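Long-range contact in carbohydrate kinase, FGGY (Rhodospirillum rubrum, PDB 3IFR), which probably phosphorylates D-xylulose, using ATP as the phosphate donor: residues 330-341 with 370-381. Sequence-based numbering, arbitrary orientation.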
loop_
_atom_site.group_PDB
_atom_site.type_symbol
_atom_site.label_atom_id
_atom_site.label_comp_id
_atom_site.label_asym_id
_atom_site.label_seq_id
_atom_site.Cartn_x
_atom_site.Cartn_y
_atom_site.Cartn_z
ATOM N N LEU A 330 20.106 15.344 18.409
ATOM C CA LEU A 330 21.389 15.816 17.903
ATOM C C LEU A 330 21.150 16.550 16.598
ATOM O O LEU A 330 21.685 17.629 16.409
ATOM C CB LEU A 330 22.356 14.661 17.681
ATOM C CG LEU A 330 23.368 14.265 18.760
ATOM C CD1 LEU A 330 23.615 15.354 19.808
ATOM C CD2 LEU A 330 22.915 13.030 19.411
ATOM N N ALA A 331 20.354 15.968 15.694
ATOM C CA ALA A 331 20.155 16.562 14.370
ATOM C C ALA A 331 19.505 17.944 14.466
ATOM O O ALA A 331 19.811 18.845 13.676
ATOM C CB ALA A 331 19.321 15.622 13.459
ATOM N N ALA A 332 18.610 18.099 15.449
ATOM C CA ALA A 332 18.060 19.412 15.827
ATOM C C ALA A 332 19.113 20.513 15.904
ATOM O O ALA A 332 18.865 21.598 15.425
ATOM C CB ALA A 332 17.297 19.329 17.154
ATOM N N GLU A 333 20.274 20.243 16.500
ATOM C CA GLU A 333 21.311 21.274 16.689
ATOM C C GLU A 333 22.185 21.481 15.443
ATOM O O GLU A 333 23.245 22.102 15.494
ATOM C CB GLU A 333 22.182 20.931 17.934
ATOM C CG GLU A 333 23.654 21.515 17.950
ATOM C CD GLU A 333 23.900 22.705 18.942
ATOM O OE1 GLU A 333 24.379 22.428 20.084
ATOM O OE2 GLU A 333 23.648 23.895 18.573
ATOM N N VAL A 334 21.731 20.957 14.314
ATOM C CA VAL A 334 22.547 20.942 13.116
ATOM C C VAL A 334 21.797 21.690 12.026
ATOM O O VAL A 334 20.596 21.524 11.871
ATOM C CB VAL A 334 22.819 19.469 12.668
ATOM C CG1 VAL A 334 23.544 19.420 11.338
ATOM C CG2 VAL A 334 23.597 18.708 13.729
ATOM N N PRO A 335 22.500 22.525 11.265
ATOM C CA PRO A 335 21.797 23.345 10.275
ATOM C C PRO A 335 21.183 22.498 9.189
ATOM O O PRO A 335 21.715 21.464 8.860
ATOM C CB PRO A 335 22.913 24.185 9.641
ATOM C CG PRO A 335 24.102 24.001 10.501
ATOM C CD PRO A 335 23.954 22.738 11.265
ATOM N N ALA A 336 20.075 22.957 8.639
ATOM C CA ALA A 336 19.507 22.428 7.413
ATOM C C ALA A 336 20.589 22.224 6.363
ATOM O O ALA A 336 21.362 23.126 6.122
ATOM C CB ALA A 336 18.457 23.405 6.878
ATOM N N GLY A 337 20.625 21.049 5.718
ATOM C CA GLY A 337 21.639 20.759 4.718
ATOM C C GLY A 337 22.846 20.061 5.325
ATOM O O GLY A 337 23.718 19.567 4.610
ATOM N N ALA A 338 22.898 20.026 6.653
ATOM C CA ALA A 338 23.956 19.315 7.387
ATOM C C ALA A 338 25.384 19.662 6.996
ATOM O O ALA A 338 26.256 18.831 7.056
ATOM C CB ALA A 338 23.748 17.829 7.292
ATOM N N ASP A 339 25.631 20.904 6.604
ATOM C CA ASP A 339 27.008 21.372 6.402
ATOM C C ASP A 339 27.653 20.661 5.231
ATOM O O ASP A 339 28.806 20.239 5.320
ATOM C CB ASP A 339 27.846 21.162 7.680
ATOM C CG ASP A 339 27.616 22.262 8.725
ATOM O OD1 ASP A 339 27.978 23.428 8.452
ATOM O OD2 ASP A 339 27.086 21.973 9.818
ATOM N N GLY A 340 26.899 20.504 4.144
ATOM C CA GLY A 340 27.469 19.976 2.915
ATOM C C GLY A 340 27.413 18.470 2.756
ATOM O O GLY A 340 27.898 17.931 1.765
ATOM N N LEU A 341 26.818 17.784 3.723
ATOM C CA LEU A 341 26.558 16.360 3.611
ATOM C C LEU A 341 25.483 16.172 2.551
ATOM O O LEU A 341 24.534 16.962 2.491
ATOM C CB LEU A 341 26.053 15.801 4.937
ATOM C CG LEU A 341 27.116 15.283 5.903
ATOM C CD1 LEU A 341 26.510 14.458 7.021
ATOM C CD2 LEU A 341 28.021 14.404 5.111
ATOM N N HIS A 370 31.968 16.567 10.669
ATOM C CA HIS A 370 30.637 16.022 10.890
ATOM C C HIS A 370 30.533 15.107 12.103
ATOM O O HIS A 370 31.493 14.446 12.482
ATOM C CB HIS A 370 30.126 15.379 9.625
ATOM C CG HIS A 370 30.121 16.335 8.480
ATOM N ND1 HIS A 370 31.192 16.457 7.625
ATOM C CD2 HIS A 370 29.224 17.264 8.112
ATOM C CE1 HIS A 370 30.927 17.407 6.740
ATOM N NE2 HIS A 370 29.742 17.912 7.011
ATOM N N THR A 371 29.355 15.123 12.715
ATOM C CA THR A 371 29.050 14.460 13.988
ATOM C C THR A 371 27.921 13.509 13.721
ATOM O O THR A 371 27.344 13.519 12.611
ATOM C CB THR A 371 28.489 15.479 14.972
ATOM O OG1 THR A 371 27.339 16.104 14.380
ATOM C CG2 THR A 371 29.515 16.569 15.259
ATOM N N ARG A 372 27.558 12.693 14.710
ATOM C CA ARG A 372 26.465 11.762 14.460
ATOM C C ARG A 372 25.145 12.489 14.079
ATOM O O ARG A 372 24.343 11.983 13.293
ATOM C CB ARG A 372 26.290 10.759 15.600
ATOM C CG ARG A 372 25.838 11.366 16.888
ATOM C CD ARG A 372 25.947 10.346 18.030
ATOM N NE ARG A 372 27.340 10.144 18.379
ATOM C CZ ARG A 372 28.049 9.075 18.047
ATOM N NH1 ARG A 372 27.488 8.059 17.368
ATOM N NH2 ARG A 372 29.329 9.023 18.405
ATOM N N GLY A 373 24.976 13.699 14.579
ATOM C CA GLY A 373 23.837 14.532 14.244
ATOM C C GLY A 373 23.745 14.881 12.769
ATOM O O GLY A 373 22.678 14.816 12.203
ATOM N N HIS A 374 24.871 15.256 12.163
ATOM C CA HIS A 374 24.926 15.521 10.739
ATOM C C HIS A 374 24.568 14.277 9.945
ATOM O O HIS A 374 23.826 14.362 8.965
ATOM C CB HIS A 374 26.327 15.926 10.327
ATOM C CG HIS A 374 26.720 17.295 10.756
ATOM N ND1 HIS A 374 27.206 17.556 12.021
ATOM C CD2 HIS A 374 26.753 18.460 10.081
ATOM C CE1 HIS A 374 27.503 18.842 12.105
ATOM N NE2 HIS A 374 27.241 19.415 10.951
ATOM N N LEU A 375 25.104 13.124 10.342
ATOM C CA LEU A 375 24.810 11.900 9.605
ATOM C C LEU A 375 23.324 11.572 9.655
ATOM O O LEU A 375 22.710 11.260 8.630
ATOM C CB LEU A 375 25.627 10.683 10.101
ATOM C CG LEU A 375 27.062 10.446 9.591
ATOM C CD1 LEU A 375 27.343 8.958 9.346
ATOM C CD2 LEU A 375 27.302 11.175 8.339
ATOM N N TRP A 376 22.772 11.595 10.863
ATOM C CA TRP A 376 21.353 11.363 11.062
ATOM C C TRP A 376 20.508 12.356 10.244
ATOM O O TRP A 376 19.536 11.979 9.565
ATOM C CB TRP A 376 21.019 11.508 12.538
ATOM C CG TRP A 376 19.636 11.080 12.884
ATOM C CD1 TRP A 376 18.640 11.872 13.339
ATOM C CD2 TRP A 376 19.098 9.750 12.814
ATOM N NE1 TRP A 376 17.512 11.128 13.574
ATOM C CE2 TRP A 376 17.765 9.819 13.257
ATOM C CE3 TRP A 376 19.608 8.509 12.409
ATOM C CZ2 TRP A 376 16.925 8.699 13.294
ATOM C CZ3 TRP A 376 18.781 7.397 12.455
ATOM C CH2 TRP A 376 17.457 7.497 12.906
ATOM N N ARG A 377 20.906 13.616 10.303
ATOM C CA ARG A 377 20.175 14.664 9.620
ATOM C C ARG A 377 20.175 14.466 8.122
ATOM O O ARG A 377 19.137 14.535 7.467
ATOM C CB ARG A 377 20.758 16.034 9.944
ATOM C CG ARG A 377 20.049 17.135 9.166
ATOM C CD ARG A 377 20.042 18.422 9.922
ATOM N NE ARG A 377 19.038 19.300 9.356
ATOM C CZ ARG A 377 18.063 19.882 10.048
ATOM N NH1 ARG A 377 17.950 19.686 11.364
ATOM N NH2 ARG A 377 17.205 20.664 9.410
ATOM N N ALA A 378 21.361 14.183 7.593
ATOM C CA ALA A 378 21.535 13.999 6.173
ATOM C C ALA A 378 20.608 12.889 5.722
ATOM O O ALA A 378 20.001 12.991 4.669
ATOM C CB ALA A 378 22.970 13.644 5.856
ATOM N N LEU A 379 20.490 11.833 6.517
ATOM C CA LEU A 379 19.596 10.734 6.137
ATOM C C LEU A 379 18.158 11.209 6.197
ATOM O O LEU A 379 17.367 10.899 5.297
ATOM C CB LEU A 379 19.753 9.482 7.011
ATOM C CG LEU A 379 18.734 8.414 6.558
ATOM C CD1 LEU A 379 18.844 8.181 5.055
ATOM C CD2 LEU A 379 18.780 7.064 7.318
ATOM N N LEU A 380 17.819 11.943 7.264
ATOM C CA LEU A 380 16.473 12.467 7.405
ATOM C C LEU A 380 16.104 13.310 6.177
ATOM O O LEU A 380 15.020 13.169 5.607
ATOM C CB LEU A 380 16.335 13.314 8.659
ATOM C CG LEU A 380 16.325 12.552 9.977
ATOM C CD1 LEU A 380 15.781 13.404 11.124
ATOM C CD2 LEU A 380 15.544 11.291 9.820
ATOM N N GLU A 381 17.040 14.158 5.769
ATOM C CA GLU A 381 16.813 15.093 4.701
ATOM C C GLU A 381 16.745 14.357 3.381
ATOM O O GLU A 381 15.889 14.663 2.529
ATOM C CB GLU A 381 17.924 16.120 4.689
ATOM C CG GLU A 381 17.864 17.057 5.888
ATOM C CD GLU A 381 18.967 18.072 5.899
ATOM O OE1 GLU A 381 19.975 17.834 5.178
ATOM O OE2 GLU A 381 18.822 19.118 6.600
HETATM O O HOH W 1 21.908 16.588 3.932
#
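Arg377 sets CG anti to its backbone N (chi1 177°) and runs extended to NE, which carries its guanidinium against the backbone of Val334-Ala336, Val334 O over one face, and up to Ala331 in helix 322-332. Arg377 NH1 donates to Ala331 O at 3.1 Å, from above the carbonyl plane. Val334 N reaches the same oxygen from the opposite face. Arg377 NE makes a salt bridge with Glu381 OE2 at 2.8 Å. That oxygen also takes a nearly straight bond from Gly337 N, on its syn side, within the type II turn from Pro335 to Ala338. Tyr478 OH is hydrogen-bonded to Glu381 OE2 and Arg377 NH2. A leucine at Arg377 would probably leave the Glu381 carboxylate without its charged mate and Ala331 O without its side-chain donor.

Both segments belong to the C-terminal FGGY domain, of the actin-like ATPase clan. The loop after helix 322-332 folds back over the first turns of helix 372-397. A CB on Gly373 would be tight against Leu330 O and Val334 CG2, consistent with the 3.7 Å approach of Gly373 CA to Leu330 CB.

N-cap Thr371 shares a hydrogen bond between OG1 and His374 ND1. His374 NE2 donates to Asp339 OD2 at 2.8 Å, on the anti side. These two bonds fix the rotation of the ring. Val334 CG1 sits over one face (CH-pi). His370 NE2 donates to Asp339 O at 3.0 Å. The oxygen lies in the His370 ring plane; His370 ND1 accepts from Ser367 N. Leu341 CG lies over that ring's face, and CD1 packs on Leu375 CD2 and Ala378 CB.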